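Local coordinates for protein cystine knot (fluoropropylated) (Momordica cochinchinensis, PDB 6CDX) that probably binds an integrin of the alpha-v beta-6 type as an engineered, fluoropropylated imaging knottin built on a squash trypsin inhibitor scaffold, at residues C3-N6 and G7-D10. Sequence-based numbering, arbitrary orientation.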
ATOM      1  N   CYS A   3      -0.225  -8.346   4.444  1.00  4.73           N
ATOM      2  CA  CYS A   3      -0.085  -7.183   3.574  1.00  4.49           C
ATOM      3  C   CYS A   3       1.209  -7.379   2.812  1.00  4.78           C
ATOM      4  O   CYS A   3       2.312  -7.279   3.385  1.00  4.80           O
ATOM      5  CB  CYS A   3       0.040  -5.924   4.425  1.00  4.61           C
ATOM      6  SG  CYS A   3       0.540  -4.460   3.471  1.00  4.70           S
ATOM      7  N   ILE A   4       1.073  -7.554   1.494  1.00  4.85           N
ATOM      8  CA  ILE A   4       2.228  -7.834   0.654  1.00  5.95           C
ATOM      9  C   ILE A   4       3.179  -6.692   0.523  1.00  5.43           C
ATOM     10  O   ILE A   4       4.285  -6.846  -0.036  1.00  7.83           O
ATOM     11  CB  ILE A   4       1.773  -8.300  -0.760  1.00  7.28           C
ATOM     12  CG1 ILE A   4       1.074  -7.179  -1.559  1.00  9.01           C
ATOM     13  CG2 ILE A   4       0.972  -9.590  -0.748  1.00  9.78           C
ATOM     14  CD1 ILE A   4       0.653  -7.471  -3.014  1.00 12.17           C
ATOM     15  N   LEU A   5       2.823  -5.513   0.976  1.00  5.03           N
ATOM     16  CA  LEU A   5       3.675  -4.324   0.877  1.00  5.21           C
ATOM     17  C   LEU A   5       4.557  -4.115   2.079  1.00  5.69           C
ATOM     18  O   LEU A   5       5.461  -3.286   2.010  1.00  8.02           O
ATOM     19  CB  LEU A   5       2.800  -3.116   0.599  1.00  5.65           C
ATOM     20  CG  LEU A   5       1.953  -3.264  -0.728  1.00  5.93           C
ATOM     21  CD1 LEU A   5       1.050  -2.056  -0.811  1.00  6.14           C
ATOM     22  CD2 LEU A   5       2.883  -3.366  -1.933  1.00  6.27           C
ATOM     23  N   ASN A   6       4.315  -4.818   3.196  1.00  5.03           N
ATOM     24  CA  ASN A   6       5.151  -4.610   4.355  1.00  5.32           C
ATOM     25  C   ASN A   6       6.509  -5.219   4.123  1.00  5.61           C
ATOM     26  O   ASN A   6       6.634  -6.349   3.672  1.00  7.84           O
ATOM     27  CB  ASN A   6       4.578  -5.338   5.574  1.00  5.49           C
ATOM     28  CG  ASN A   6       3.286  -4.753   6.142  1.00  5.29           C
ATOM     29  OD1 ASN A   6       2.936  -3.591   5.909  1.00  6.77           O
ATOM     30  ND2 ASN A   6       2.623  -5.554   6.962  1.00  5.26           N
ATOM     31  N   GLY A   7       7.565  -4.482   4.470  1.00  6.21           N
ATOM     32  CA  GLY A   7       8.896  -5.067   4.532  1.00  7.41           C
ATOM     33  C   GLY A   7       9.631  -5.179   3.227  1.00  7.77           C
ATOM     34  O   GLY A   7      10.631  -5.883   3.193  1.00 12.29           O
ATOM     35  N   ARG A   8       9.262  -4.500   2.178  1.00  7.45           N
ATOM     36  CA  ARG A   8       9.913  -4.616   0.913  1.00  8.02           C
ATOM     37  C   ARG A   8      10.811  -3.422   0.557  1.00  7.68           C
ATOM     38  O   ARG A   8      10.535  -2.314   1.019  1.00  9.76           O
ATOM     39  CB  ARG A   8       8.962  -4.920  -0.207  1.00 10.79           C
ATOM     40  CG  ARG A   8       7.955  -3.948  -0.460  1.00 11.60           C
ATOM     41  CD  ARG A   8       6.776  -4.562  -1.152  1.00  9.89           C
ATOM     42  NE  ARG A   8       7.075  -5.019  -2.486  1.00 10.21           N
ATOM     43  CZ  ARG A   8       6.340  -5.787  -3.290  1.00  9.88           C
ATOM     44  NH1 ARG A   8       6.719  -5.906  -4.556  1.00 12.00           N
ATOM     45  NH2 ARG A   8       5.312  -6.495  -2.848  1.00 11.62           N
ATOM     46  N   THR A   9      11.861  -3.644  -0.233  1.00  7.92           N
ATOM     47  CA  THR A   9      12.743  -2.556  -0.662  1.00  9.00           C
ATOM     48  C   THR A   9      12.656  -2.226  -2.138  1.00  7.59           C
ATOM     49  O   THR A   9      13.603  -1.533  -2.603  1.00  7.87           O
ATOM     50  CB  THR A   9      14.136  -2.891  -0.256  1.00 11.30           C
ATOM     51  OG1 THR A   9      14.494  -4.184  -0.776  1.00 10.71           O
ATOM     52  CG2 THR A   9      14.243  -2.910   1.274  1.00 11.94           C
ATOM     53  N   ASP A  10      11.658  -2.670  -2.831  1.00  8.57           N
ATOM     54  CA  ASP A  10      11.365  -2.199  -4.172  1.00  8.53           C
ATOM     55  C   ASP A  10      10.331  -1.122  -4.086  1.00  7.92           C
ATOM     56  O   ASP A  10      10.049  -0.553  -3.007  1.00  8.00           O
ATOM     57  CB  ASP A  10      10.971  -3.382  -5.056  1.00  9.03           C
ATOM     58  CG  ASP A  10       9.665  -3.991  -4.675  1.00  8.56           C
ATOM     59  OD1 ASP A  10       9.020  -3.513  -3.673  1.00  7.67           O
ATOM     60  OD2 ASP A  10       9.245  -4.948  -5.292  1.00 11.37           O
TER
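I4 and R8 meet across two overlapping beta turns, a type I turn from C3 to N6, closed by a 3.2 Å hydrogen bond from N6 N to C3 O, and a type II turn from L5 to R8 that carries positive phi at G7. The second turn swings the chain round far enough for the R8 side chain to reach back to the first. Its NH2 donates to I4 O at 3.0 Å along a nearly straight N-H...O path of 165°. The carbonyl is met from above its plane, about 45° out, while its oxygen lies almost in the plane of the guanidinium, at the edge. R8 gets there with CG set between the backbone N and the carbonyl carbon (chi1 62°) and a bend at chi3. On the way CG passes 3.6 Å from L5 O. L5 points away at its CB, but CD2 comes back to within 4.1 Å of R8 NH2, oblique to the guanidinium; the buried L5 side chain also packs on F16, C28 and C36. D10 takes the NE/NH1 edge, side-on, with NE to OD1 at 2.7 Å and NH1 to OD2 at 2.8 Å, both oxygens using their syn lone pairs. D10 OD1 has a second partner in the backbone N of G12. The C3-C28 disulfide joins this surface loop to the cystine knot at its start. R8, T9 and D10 spell RTD, an RGD-like element probably belonging to the engineered integrin-binding loop; in this crystal its R8 and D10 pair with each other. With three bonds near its plane, the guanidinium has its rotation fixed, and its charge is probably balanced largely by D10, with the I4 carbonyl dipole adding to the stabilisation.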